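Long-range contacts in exodeoxyribonuclease III (Archaeoglobus fulgidus, PDB 2VOA), which is an AP endonuclease of the ExoIII family that acts on DNA at abasic sites, probably with the help of magnesium or manganese ions: residues 144-149 / 216-221; 102-107 / 121-126; 197-202 / 249-254; 151-156 / 171-176. The protein carries 1 engineered substitution. One frame throughout, in Å; residues are numbered along the deposited sequence. Where two conformers were deposited one is given.

Contact 1: residues 144-149 / 216-221. Engineered in segment 216-221: Gly217 (natural residue Val).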
loop_
_atom_site.group_PDB
_atom_site.type_symbol
_atom_site.label_atom_id
_atom_site.label_comp_id
_atom_site.label_asym_id
_atom_site.label_seq_id
_atom_site.Cartn_x
_atom_site.Cartn_y
_atom_site.Cartn_z
ATOM N N CYS A 144 1.736 27.321 13.606
ATOM C CA CYS A 144 2.413 26.074 13.179
ATOM C C CYS A 144 2.158 25.795 11.713
ATOM O O CYS A 144 1.194 26.312 11.132
ATOM C CB CYS A 144 1.851 24.871 13.933
ATOM S SG CYS A 144 2.267 24.738 15.674
ATOM N N GLY A 145 2.996 24.950 11.112
ATOM C CA GLY A 145 2.597 24.345 9.865
ATOM C C GLY A 145 3.715 24.037 8.922
ATOM O O GLY A 145 4.897 24.111 9.277
ATOM N N ASP A 146 3.302 23.643 7.724
ATOM C CA ASP A 146 4.225 23.450 6.650
ATOM C C ASP A 146 4.137 24.729 5.853
ATOM O O ASP A 146 3.152 24.970 5.149
ATOM C CB ASP A 146 3.836 22.241 5.808
ATOM C CG ASP A 146 4.820 21.970 4.681
ATOM O OD1 ASP A 146 5.731 22.801 4.403
ATOM O OD2 ASP A 146 4.653 20.904 4.036
ATOM N N MET A 147 5.169 25.547 6.016
ATOM C CA MET A 147 5.226 26.905 5.451
ATOM C C MET A 147 5.678 26.913 4.003
ATOM O O MET A 147 5.524 27.918 3.303
ATOM C CB MET A 147 6.195 27.752 6.305
ATOM C CG MET A 147 5.874 27.780 7.832
ATOM S SD MET A 147 4.125 28.087 8.199
ATOM C CE MET A 147 4.251 28.095 9.988
ATOM N N ASN A 148 6.282 25.812 3.556
ATOM C CA ASN A 148 6.912 25.773 2.230
ATOM C C ASN A 148 7.829 26.971 2.023
ATOM O O ASN A 148 7.965 27.513 0.934
ATOM C CB ASN A 148 5.866 25.639 1.116
ATOM C CG ASN A 148 5.316 24.224 1.032
ATOM O OD1 ASN A 148 6.078 23.263 0.902
ATOM N ND2 ASN A 148 4.001 24.092 1.118
ATOM N N VAL A 149 8.501 27.352 3.102
ATOM C CA VAL A 149 9.519 28.398 3.028
ATOM C C VAL A 149 10.637 28.012 3.970
ATOM O O VAL A 149 10.397 27.754 5.155
ATOM C CB VAL A 149 8.974 29.799 3.448
ATOM C CG1 VAL A 149 10.105 30.860 3.467
ATOM C CG2 VAL A 149 7.844 30.256 2.517
ATOM N N ARG A 216 14.186 22.490 5.580
ATOM C CA ARG A 216 13.466 22.781 6.824
ATOM C C ARG A 216 12.449 23.895 6.518
ATOM O O ARG A 216 12.712 25.098 6.727
ATOM C CB ARG A 216 14.443 23.152 7.965
ATOM C CG ARG A 216 13.832 22.947 9.391
ATOM C CD ARG A 216 12.744 23.970 9.722
ATOM N NE ARG A 216 13.340 25.294 9.867
ATOM C CZ ARG A 216 12.894 26.261 10.665
ATOM N NH1 ARG A 216 11.779 26.099 11.400
ATOM N NH2 ARG A 216 13.574 27.399 10.732
ATOM N N GLY A 217 11.298 23.473 5.983
ATOM C CA GLY A 217 10.205 24.395 5.623
ATOM C C GLY A 217 9.004 24.349 6.571
ATOM O O GLY A 217 8.011 25.072 6.358
ATOM N N ASP A 218 9.082 23.496 7.588
ATOM C CA ASP A 218 8.061 23.351 8.642
ATOM C C ASP A 218 8.520 24.160 9.867
ATOM O O ASP A 218 9.716 24.227 10.166
ATOM C CB ASP A 218 7.877 21.877 9.032
ATOM C CG ASP A 218 7.499 21.011 7.861
ATOM O OD1 ASP A 218 8.400 20.387 7.246
ATOM O OD2 ASP A 218 6.288 20.975 7.558
ATOM N N ALA A 219 7.580 24.771 10.598
ATOM C CA ALA A 219 7.987 25.644 11.707
ATOM C C ALA A 219 6.922 25.668 12.811
ATOM O O ALA A 219 5.725 25.430 12.547
ATOM C CB ALA A 219 8.311 27.083 11.218
ATOM N N ILE A 220 7.395 25.946 14.027
ATOM C CA ILE A 220 6.532 26.299 15.139
ATOM C C ILE A 220 6.931 27.710 15.571
ATOM O O ILE A 220 8.042 27.924 16.060
ATOM C CB ILE A 220 6.689 25.321 16.324
ATOM C CG1 ILE A 220 6.216 23.911 15.906
ATOM C CG2 ILE A 220 5.910 25.843 17.560
ATOM C CD1 ILE A 220 6.623 22.807 16.903
ATOM N N LEU A 221 6.022 28.666 15.367
ATOM C CA LEU A 221 6.298 30.067 15.673
ATOM C C LEU A 221 5.480 30.454 16.884
ATOM O O LEU A 221 4.270 30.263 16.887
ATOM C CB LEU A 221 5.931 30.964 14.488
ATOM C CG LEU A 221 6.661 30.842 13.138
ATOM C CD1 LEU A 221 8.131 30.525 13.302
ATOM C CD2 LEU A 221 6.050 29.819 12.278
HETATM O O HOH W 1 10.934 26.979 8.002
#
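The carboxylates of Asp146 and Asp218 come together where two antiparallel strands of the DNase I-like fold run into the predicted active site. Their planes are 47° apart, and Asp218 OD2 lies 3.3 Å from Asp146 CB and 3.7 Å from Asp146 OD1. Each acid has outer partners: Asp146 OD2 is hydrogen-bonded to Asn8 ND2, and Asp218 OD1 to both Thr199 OG1 and His248 ND1. The other flat group, the guanidinium of Arg216, carries a water over the centre of one face. This water donates to Val149 O and Arg216 O and so bridges the segments, while Arg216 NH1 bonds Asp218 O and NH2 forms a salt bridge with Asp186.

On the backbone, Gly145 and Ala219 form a hydrogen-bonded pair, both bonds 3.1 Å (Gly145 N to Ala219 O, Ala219 N to Gly145 O), between the non-hydrogen-bonded pairs Cys144–Ile220 and Asp146–Asp218. Further on, Met147 N donates to the carbonyl of Gly217, an engineered residue. Asp146 CG is anti to the backbone N (chi1 -178°); OD1 accepts from Asn148 N at 3.2 Å in an Asx turn, on its anti side but 31° out of the carboxylate plane. Beside Ala219, Met147 and Leu221 reach toward each other tip to tip, and their methyls, CE and CD2, are unusually close at 3.4 Å.

Contact 2: residues 102-107 / 121-126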
loop_
_atom_site.group_PDB
_atom_site.type_symbol
_atom_site.label_atom_id
_atom_site.label_comp_id
_atom_site.label_asym_id
_atom_site.label_seq_id
_atom_site.Cartn_x
_atom_site.Cartn_y
_atom_site.Cartn_z
ATOM N N ILE A 102 -2.807 28.353 15.370
ATOM C CA ILE A 102 -3.088 28.596 13.935
ATOM C C ILE A 102 -2.231 27.618 13.118
ATOM O O ILE A 102 -1.019 27.690 13.167
ATOM C CB ILE A 102 -2.764 30.051 13.493
ATOM C CG1 ILE A 102 -3.333 31.092 14.467
ATOM C CG2 ILE A 102 -3.259 30.282 12.055
ATOM C CD1 ILE A 102 -2.288 31.709 15.424
ATOM N N ASN A 103 -2.878 26.725 12.365
ATOM C CA ASN A 103 -2.188 25.673 11.614
ATOM C C ASN A 103 -2.362 25.930 10.121
ATOM O O ASN A 103 -3.474 25.902 9.615
ATOM C CB ASN A 103 -2.784 24.314 11.975
ATOM C CG ASN A 103 -2.226 23.163 11.132
ATOM O OD1 ASN A 103 -1.159 23.271 10.505
ATOM N ND2 ASN A 103 -2.935 22.003 11.194
ATOM N N THR A 104 -1.256 26.213 9.430
ATOM C CA THR A 104 -1.297 26.559 8.005
ATOM C C THR A 104 -0.538 25.558 7.133
ATOM O O THR A 104 0.559 25.062 7.511
ATOM C CB THR A 104 -0.678 27.970 7.710
ATOM O OG1 THR A 104 0.676 27.978 8.155
ATOM C CG2 THR A 104 -1.431 29.084 8.424
ATOM N N TYR A 105 -1.096 25.309 5.948
ATOM C CA TYR A 105 -0.401 24.610 4.899
ATOM C C TYR A 105 -0.291 25.605 3.742
ATOM O O TYR A 105 -1.237 25.790 2.962
ATOM C CB TYR A 105 -1.141 23.313 4.489
ATOM C CG TYR A 105 -0.519 22.650 3.300
ATOM C CD1 TYR A 105 0.865 22.402 3.266
ATOM C CD2 TYR A 105 -1.291 22.295 2.179
ATOM C CE1 TYR A 105 1.467 21.820 2.160
ATOM C CE2 TYR A 105 -0.710 21.705 1.062
ATOM C CZ TYR A 105 0.673 21.485 1.050
ATOM O OH TYR A 105 1.262 20.915 -0.052
ATOM N N VAL A 106 0.837 26.313 3.701
ATOM C CA VAL A 106 1.047 27.403 2.742
ATOM C C VAL A 106 1.174 26.855 1.324
ATOM O O VAL A 106 1.794 25.829 1.122
ATOM C CB VAL A 106 2.301 28.196 3.172
ATOM C CG1 VAL A 106 2.698 29.241 2.122
ATOM C CG2 VAL A 106 2.064 28.839 4.571
ATOM N N PRO A 107 0.584 27.545 0.305
ATOM C CA PRO A 107 0.806 27.041 -1.080
ATOM C C PRO A 107 2.296 26.846 -1.414
ATOM O O PRO A 107 3.134 27.716 -1.150
ATOM C CB PRO A 107 0.186 28.141 -1.966
ATOM C CG PRO A 107 -0.935 28.705 -1.064
ATOM C CD PRO A 107 -0.277 28.734 0.331
ATOM N N LEU A 121 2.710 33.993 -3.012
ATOM C CA LEU A 121 3.134 35.309 -2.488
ATOM C C LEU A 121 1.926 36.066 -1.963
ATOM O O LEU A 121 1.961 36.629 -0.878
ATOM C CB LEU A 121 3.903 36.124 -3.537
ATOM C CG LEU A 121 5.216 35.491 -4.058
ATOM C CD1 LEU A 121 5.860 36.378 -5.166
ATOM C CD2 LEU A 121 6.182 35.212 -2.890
ATOM N N GLN A 122 0.847 36.059 -2.735
ATOM C CA GLN A 122 -0.379 36.709 -2.299
ATOM C C GLN A 122 -0.915 36.096 -0.996
ATOM O O GLN A 122 -1.441 36.816 -0.144
ATOM C CB GLN A 122 -1.409 36.658 -3.434
ATOM C CG GLN A 122 -1.008 37.540 -4.605
ATOM C CD GLN A 122 -1.743 37.199 -5.896
ATOM O OE1 GLN A 122 -1.315 37.594 -6.986
ATOM N NE2 GLN A 122 -2.841 36.467 -5.784
ATOM N N TRP A 123 -0.783 34.769 -0.840
ATOM C CA TRP A 123 -1.269 34.039 0.348
ATOM C C TRP A 123 -0.488 34.474 1.580
ATOM O O TRP A 123 -1.072 34.769 2.625
ATOM C CB TRP A 123 -1.088 32.535 0.160
ATOM C CG TRP A 123 -2.146 31.679 0.842
ATOM C CD1 TRP A 123 -3.352 31.312 0.311
ATOM C CD2 TRP A 123 -2.097 31.104 2.163
ATOM N NE1 TRP A 123 -4.052 30.532 1.205
ATOM C CE2 TRP A 123 -3.310 30.382 2.348
ATOM C CE3 TRP A 123 -1.145 31.116 3.202
ATOM C CZ2 TRP A 123 -3.601 29.674 3.542
ATOM C CZ3 TRP A 123 -1.428 30.405 4.382
ATOM C CH2 TRP A 123 -2.647 29.698 4.541
ATOM N N LEU A 124 0.838 34.573 1.427
ATOM C CA LEU A 124 1.692 35.055 2.522
ATOM C C LEU A 124 1.386 36.514 2.894
ATOM O O LEU A 124 1.410 36.866 4.077
ATOM C CB LEU A 124 3.181 34.868 2.188
ATOM C CG LEU A 124 3.663 33.403 2.219
ATOM C CD1 LEU A 124 5.057 33.360 1.595
ATOM C CD2 LEU A 124 3.639 32.800 3.660
ATOM N N GLU A 125 1.030 37.343 1.916
ATOM C CA GLU A 125 0.637 38.721 2.215
ATOM C C GLU A 125 -0.718 38.737 2.959
ATOM O O GLU A 125 -0.915 39.467 3.939
ATOM C CB GLU A 125 0.554 39.551 0.927
ATOM C CG GLU A 125 -0.046 40.956 1.095
ATOM C CD GLU A 125 0.865 41.944 1.828
ATOM O OE1 GLU A 125 0.445 43.125 1.992
ATOM O OE2 GLU A 125 2.007 41.571 2.212
ATOM N N ARG A 126 -1.657 37.930 2.484
ATOM C CA ARG A 126 -2.956 37.823 3.160
ATOM C C ARG A 126 -2.775 37.303 4.581
ATOM O O ARG A 126 -3.398 37.826 5.509
ATOM C CB ARG A 126 -3.911 36.941 2.357
ATOM C CG ARG A 126 -4.356 37.577 1.039
ATOM C CD ARG A 126 -5.638 36.922 0.558
ATOM N NE ARG A 126 -5.444 35.556 0.077
ATOM C CZ ARG A 126 -6.374 34.602 0.155
ATOM N NH1 ARG A 126 -7.544 34.864 0.718
ATOM N NH2 ARG A 126 -6.139 33.393 -0.319
#
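Pro107 lies over one face of the Trp123 indole, where its CD sits 3.7 Å from the centroid of the five-membered ring and 22° off the ring normal, a CH-pi contact. The two side chains cross at about a right angle, and Pro107 CG reaches the same part of the ring, 3.7 Å from Trp123 CG. Trp123 CG stands about 30° off anti to the backbone N (chi1 -148°), on a side chain that leaves the helix toward the strand. The benzo end of the ring points at the strand, with CH2 4.1 Å from Thr104 CB, which lies at the ring edge. At the other end of the indole, NE1 is hydrogen-bonded to Asp87 OD2.

Val106 divides its two methyls between neighbours on the helix. CG1, anti to the backbone N (chi1 173°), meets Leu124 CD2 at 4.0 Å, whereas CG2 lies 3.8 Å from Trp123 CZ3. Thr104 offers the indole its CB and CG2, while its hydroxyl is hydrogen-bonded to Trp143 NE1. No hydrogen bond joins the two segments, so the interface rests on these apolar contacts. They pack helix 115-134 onto the end of strand 99-105, the first two elements of a beta-alpha-beta unit completed by strand 141-144, just where the chain passes the predicted active-site residue Tyr105.

Contact 3: residues 197-202 / 249-254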
loop_
_atom_site.group_PDB
_atom_site.type_symbol
_atom_site.label_atom_id
_atom_site.label_comp_id
_atom_site.label_asym_id
_atom_site.label_seq_id
_atom_site.Cartn_x
_atom_site.Cartn_y
_atom_site.Cartn_z
ATOM N N ILE A 197 19.207 20.910 10.536
ATOM C CA ILE A 197 18.070 20.123 11.014
ATOM C C ILE A 197 17.011 20.223 9.932
ATOM O O ILE A 197 16.597 21.326 9.585
ATOM C CB ILE A 197 17.499 20.670 12.319
ATOM C CG1 ILE A 197 18.550 20.607 13.435
ATOM C CG2 ILE A 197 16.203 19.874 12.720
ATOM C CD1 ILE A 197 18.116 21.201 14.746
ATOM N N TYR A 198 16.579 19.071 9.403
ATOM C CA TYR A 198 15.651 19.073 8.266
ATOM C C TYR A 198 14.360 18.372 8.663
ATOM O O TYR A 198 14.384 17.408 9.430
ATOM C CB TYR A 198 16.264 18.426 7.024
ATOM C CG TYR A 198 17.539 19.100 6.599
ATOM C CD1 TYR A 198 18.700 18.357 6.440
ATOM C CD2 TYR A 198 17.593 20.489 6.396
ATOM C CE1 TYR A 198 19.899 18.946 6.046
ATOM C CE2 TYR A 198 18.796 21.096 5.993
ATOM C CZ TYR A 198 19.943 20.324 5.856
ATOM O OH TYR A 198 21.133 20.915 5.467
ATOM N N THR A 199 13.246 18.914 8.190
ATOM C CA THR A 199 11.922 18.373 8.473
ATOM C C THR A 199 11.314 17.706 7.222
ATOM O O THR A 199 10.168 17.272 7.244
ATOM C CB THR A 199 10.961 19.466 9.015
ATOM O OG1 THR A 199 10.943 20.597 8.125
ATOM C CG2 THR A 199 11.379 19.903 10.432
ATOM N N PHE A 200 12.083 17.700 6.129
ATOM C CA PHE A 200 11.631 17.163 4.846
ATOM C C PHE A 200 12.788 16.566 4.059
ATOM O O PHE A 200 13.838 17.189 3.912
ATOM C CB PHE A 200 10.961 18.254 4.016
ATOM C CG PHE A 200 10.692 17.847 2.593
ATOM C CD1 PHE A 200 9.686 16.933 2.303
ATOM C CD2 PHE A 200 11.448 18.374 1.555
ATOM C CE1 PHE A 200 9.425 16.542 0.963
ATOM C CE2 PHE A 200 11.194 18.002 0.216
ATOM C CZ PHE A 200 10.169 17.067 -0.065
ATOM N N TYR A 201 12.585 15.351 3.546
ATOM C CA TYR A 201 13.521 14.724 2.617
ATOM C C TYR A 201 12.669 14.194 1.474
ATOM O O TYR A 201 11.739 13.411 1.708
ATOM C CB TYR A 201 14.267 13.554 3.267
ATOM C CG TYR A 201 15.194 13.962 4.382
ATOM C CD1 TYR A 201 14.747 13.987 5.697
ATOM C CD2 TYR A 201 16.537 14.279 4.127
ATOM C CE1 TYR A 201 15.597 14.342 6.746
ATOM C CE2 TYR A 201 17.388 14.634 5.164
ATOM C CZ TYR A 201 16.912 14.666 6.459
ATOM O OH TYR A 201 17.756 14.997 7.497
ATOM N N ASP A 202 12.967 14.630 0.255
ATOM C CA ASP A 202 12.177 14.251 -0.922
ATOM C C ASP A 202 12.268 12.754 -1.161
ATOM O O ASP A 202 13.366 12.209 -1.173
ATOM C CB ASP A 202 12.669 15.045 -2.142
ATOM C CG ASP A 202 11.748 14.938 -3.332
ATOM O OD1 ASP A 202 11.386 13.816 -3.718
ATOM O OD2 ASP A 202 11.432 15.995 -3.938
ATOM N N LEU A 249 9.200 15.045 8.622
ATOM C CA LEU A 249 9.393 14.638 10.022
ATOM C C LEU A 249 8.487 15.494 10.940
ATOM O O LEU A 249 8.262 16.681 10.642
ATOM C CB LEU A 249 10.840 14.947 10.463
ATOM C CG LEU A 249 12.038 14.118 10.019
ATOM C CD1 LEU A 249 12.303 14.263 8.523
ATOM C CD2 LEU A 249 13.252 14.548 10.811
ATOM N N PRO A 250 7.993 14.931 12.072
ATOM C CA PRO A 250 7.381 15.833 13.057
ATOM C C PRO A 250 8.401 16.826 13.621
ATOM O O PRO A 250 9.585 16.476 13.824
ATOM C CB PRO A 250 6.947 14.880 14.198
ATOM C CG PRO A 250 6.772 13.579 13.540
ATOM C CD PRO A 250 7.911 13.529 12.529
ATOM N N LEU A 251 7.939 18.043 13.875
ATOM C CA LEU A 251 8.732 19.050 14.556
ATOM C C LEU A 251 8.019 19.273 15.899
ATOM O O LEU A 251 6.787 19.446 15.916
ATOM C CB LEU A 251 8.816 20.341 13.723
ATOM C CG LEU A 251 9.633 21.482 14.339
ATOM C CD1 LEU A 251 11.117 21.097 14.428
ATOM C CD2 LEU A 251 9.414 22.786 13.530
ATOM N N VAL A 252 8.782 19.201 16.994
ATOM C CA VAL A 252 8.234 19.182 18.367
ATOM C C VAL A 252 8.813 20.355 19.155
ATOM O O VAL A 252 10.018 20.620 19.065
ATOM C CB VAL A 252 8.580 17.853 19.106
ATOM C CG1 VAL A 252 7.898 17.782 20.489
ATOM C CG2 VAL A 252 8.192 16.632 18.250
ATOM N N ALA A 253 7.968 21.071 19.898
ATOM C CA ALA A 253 8.457 22.103 20.825
ATOM C C ALA A 253 7.869 21.851 22.203
ATOM O O ALA A 253 6.708 21.414 22.322
ATOM C CB ALA A 253 8.034 23.500 20.340
ATOM N N VAL A 254 8.673 22.122 23.225
ATOM C CA VAL A 254 8.299 21.953 24.630
ATOM C C VAL A 254 8.451 23.300 25.348
ATOM O O VAL A 254 9.480 23.989 25.208
ATOM C CB VAL A 254 9.119 20.846 25.323
ATOM C CG1 VAL A 254 8.665 20.660 26.778
ATOM C CG2 VAL A 254 9.026 19.512 24.542
#
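Thr199 forms a classic beta bulge with Phe200 opposite Trp215, and it meets Leu249 directly after the predicted metal ligand Asp247 and the predicted proton acceptor His248. The segments are tied by one hydrogen bond, from Leu249 N to Thr199 O, 2.8 Å long and fairly straight at the hydrogen (161°). The donor stands above the carbonyl plane, 48° out of it.

The two methyls of Leu249 part between the backbone of Tyr198 and the ring of Tyr201: CD2 lies 3.4 Å from Tyr198 O, and CD1 approaches the Tyr201 ring at its edge and in its plane, 3.7 Å from CE1. Leu249 CB rests 4.1 Å from Thr199 CA, and the same leucine also touches Ala235 and Ile237. Tyr201 in turn places its OH at the edge of the Tyr198 ring.

Thr199 is split by its first torsion (chi1 53°). OG1 sits between the backbone N and the carbonyl carbon and is hydrogen-bonded to Asp218 OD1, while CG2, anti to the carbonyl carbon, lies 4.2 Å from Leu251 CD1. Beyond the bulge, Phe200 points away from Leu249, and its ring meets those of His248 and Trp215.

The chemistry is thus one buried backbone bond beside the methyl contacts of Leu249 and Thr199. It joins the bulge to the residues leading into strand 251-255, an arrangement consistent with orienting Thr199 as a second-shell partner of Asp218, a residue predicted to be important for catalysis.

Contact 4: residues 151-156 / 171-176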
loop_
_atom_site.group_PDB
_atom_site.type_symbol
_atom_site.label_atom_id
_atom_site.label_comp_id
_atom_site.label_asym_id
_atom_site.label_seq_id
_atom_site.Cartn_x
_atom_site.Cartn_y
_atom_site.Cartn_z
ATOM N N PRO A 151 13.489 29.879 5.478
ATOM C CA PRO A 151 13.783 31.324 5.525
ATOM C C PRO A 151 15.269 31.710 5.503
ATOM O O PRO A 151 15.601 32.803 5.017
ATOM C CB PRO A 151 13.153 31.771 6.854
ATOM C CG PRO A 151 13.230 30.556 7.727
ATOM C CD PRO A 151 12.982 29.377 6.777
ATOM N N GLU A 152 16.144 30.841 6.029
ATOM C CA GLU A 152 17.585 31.149 6.077
ATOM C C GLU A 152 18.399 30.106 5.323
ATOM O O GLU A 152 17.919 28.981 5.167
ATOM C CB GLU A 152 18.064 31.192 7.543
ATOM C CG GLU A 152 17.311 32.203 8.425
ATOM C CD GLU A 152 17.466 33.646 7.969
ATOM O OE1 GLU A 152 16.595 34.468 8.343
ATOM O OE2 GLU A 152 18.452 33.983 7.260
ATOM N N PRO A 153 19.646 30.442 4.933
ATOM C CA PRO A 153 20.448 29.444 4.197
ATOM C C PRO A 153 20.638 28.110 4.954
ATOM O O PRO A 153 20.675 27.059 4.332
ATOM C CB PRO A 153 21.779 30.150 3.920
ATOM C CG PRO A 153 21.544 31.641 4.160
ATOM C CD PRO A 153 20.373 31.715 5.144
ATOM N N ILE A 154 20.734 28.156 6.279
ATOM C CA ILE A 154 20.828 26.908 7.082
ATOM C C ILE A 154 19.619 25.955 6.930
ATOM O O ILE A 154 19.723 24.758 7.205
ATOM C CB ILE A 154 21.097 27.225 8.579
ATOM C CG1 ILE A 154 21.566 25.975 9.351
ATOM C CG2 ILE A 154 19.870 27.896 9.204
ATOM C CD1 ILE A 154 22.771 25.318 8.807
ATOM N N ASP A 155 18.483 26.481 6.448
ATOM C CA ASP A 155 17.259 25.681 6.292
ATOM C C ASP A 155 17.197 24.838 5.017
ATOM O O ASP A 155 16.230 24.107 4.803
ATOM C CB ASP A 155 16.017 26.586 6.362
ATOM C CG ASP A 155 15.877 27.268 7.703
ATOM O OD1 ASP A 155 15.952 28.511 7.740
ATOM O OD2 ASP A 155 15.732 26.553 8.730
ATOM N N VAL A 156 18.229 24.930 4.186
ATOM C CA VAL A 156 18.298 24.137 2.948
ATOM C C VAL A 156 19.695 23.509 2.812
ATOM O O VAL A 156 20.702 24.060 3.300
ATOM C CB VAL A 156 17.950 24.979 1.646
ATOM C CG1 VAL A 156 16.564 25.610 1.732
ATOM C CG2 VAL A 156 19.012 26.031 1.332
ATOM N N ASP A 171 11.542 36.203 -2.961
ATOM C CA ASP A 171 10.213 36.827 -2.733
ATOM C C ASP A 171 9.422 36.096 -1.643
ATOM O O ASP A 171 8.818 36.725 -0.774
ATOM C CB ASP A 171 9.378 36.925 -4.033
ATOM C CG ASP A 171 9.999 37.869 -5.074
ATOM O OD1 ASP A 171 10.823 38.753 -4.707
ATOM O OD2 ASP A 171 9.655 37.723 -6.277
ATOM N N ALA A 172 9.444 34.769 -1.691
ATOM C CA ALA A 172 8.779 33.964 -0.672
ATOM C C ALA A 172 9.438 34.138 0.700
ATOM O O ALA A 172 8.740 34.263 1.722
ATOM C CB ALA A 172 8.763 32.484 -1.083
ATOM N N ARG A 173 10.776 34.104 0.721
ATOM C CA ARG A 173 11.531 34.299 1.975
ATOM C C ARG A 173 11.176 35.648 2.590
ATOM O O ARG A 173 10.889 35.714 3.783
ATOM C CB ARG A 173 13.043 34.203 1.742
ATOM C CG ARG A 173 13.511 32.782 1.404
ATOM C CD ARG A 173 15.030 32.794 1.044
ATOM N NE ARG A 173 15.917 33.051 2.175
ATOM C CZ ARG A 173 17.166 33.501 2.081
ATOM N NH1 ARG A 173 17.701 33.799 0.898
ATOM N NH2 ARG A 173 17.883 33.684 3.180
ATOM N N ARG A 174 11.168 36.705 1.782
ATOM C CA ARG A 174 10.873 38.052 2.286
ATOM C C ARG A 174 9.428 38.131 2.837
ATOM O O ARG A 174 9.184 38.731 3.891
ATOM C CB ARG A 174 11.082 39.097 1.175
ATOM C CG ARG A 174 10.663 40.507 1.599
ATOM C CD ARG A 174 10.841 41.556 0.522
ATOM N NE ARG A 174 10.615 42.878 1.113
ATOM C CZ ARG A 174 11.570 43.741 1.469
ATOM N NH1 ARG A 174 12.861 43.460 1.279
ATOM N NH2 ARG A 174 11.229 44.909 2.012
ATOM N N ALA A 175 8.474 37.535 2.119
ATOM C CA ALA A 175 7.067 37.581 2.520
ATOM C C ALA A 175 6.836 36.830 3.825
ATOM O O ALA A 175 6.072 37.254 4.682
ATOM C CB ALA A 175 6.161 37.050 1.414
ATOM N N TYR A 176 7.552 35.723 3.993
ATOM C CA TYR A 176 7.419 34.909 5.193
ATOM C C TYR A 176 8.048 35.666 6.367
ATOM O O TYR A 176 7.433 35.817 7.435
ATOM C CB TYR A 176 8.111 33.573 4.945
ATOM C CG TYR A 176 8.138 32.641 6.118
ATOM C CD1 TYR A 176 6.975 32.034 6.576
ATOM C CD2 TYR A 176 9.337 32.366 6.781
ATOM C CE1 TYR A 176 6.986 31.158 7.643
ATOM C CE2 TYR A 176 9.371 31.460 7.869
ATOM C CZ TYR A 176 8.201 30.872 8.290
ATOM O OH TYR A 176 8.203 29.998 9.345
#
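Pro151 O is gripped side-on by Arg173, which brings two nitrogens to this one atom: NE at 2.9 Å and NH2 at 3.1 Å. The oxygen lies at the edge of the guanidinium, only 2° from its plane, and both donors reach it from the same face of the carbonyl plane. A bend at chi3 (70°) in the arginine chain turns NE from the helix toward the loop.

Glu152 holds its carboxylate close to this guanidinium, but OE2 stays 4.1 Å from Arg173 NH2, beyond salt-bridge range, with the two planes nearly perpendicular; its OE1 is salt-bridged to Lys177. Two backbone groups of the loop are satisfied within it. Glu152 N donates to the anti lone pair of Asp155 OD1 at 2.9 Å, and Asp155 N returns a bond to Glu152 O, closing the short 3-10 turn. The other carboxylate oxygen, Asp155 OD2, takes salt bridges from Arg189 and Arg216.

Pro151 CB meets the edge of the Tyr176 ring, 3.9 Å from CD2. The loop thus lies along one side of helix 170-180, held by Arg173 and Tyr176. That helix packs against helix 115-134 through Asp171 and Ala175, while Tyr176 reaches over to Ala219 and Leu221 of strand 218-222.

Contacts 1 and 2 share one of the two mixed sheets, their centres about 11 Å apart: strand 141-144 lies between 99-105 and 218-222, and Asn148 ND2 is hydrogen-bonded to Val106 O. Contact 3 brings in strand 251-255 of the other sheet, its centre about 9 Å from that of contact 1. Contact 4 falls in the chain between the two segments of contact 1, and its helix touches helix 115-134 of contact 2. Contacts 2 and 3, about 19 Å apart between centres, do not touch. Contact 2 closes before contact 1 opens, whereas the segments of contacts 1 and 3 alternate along the chain. Where contacts 1 and 3 meet, the two sheets come together beside the predicted catalytic residues.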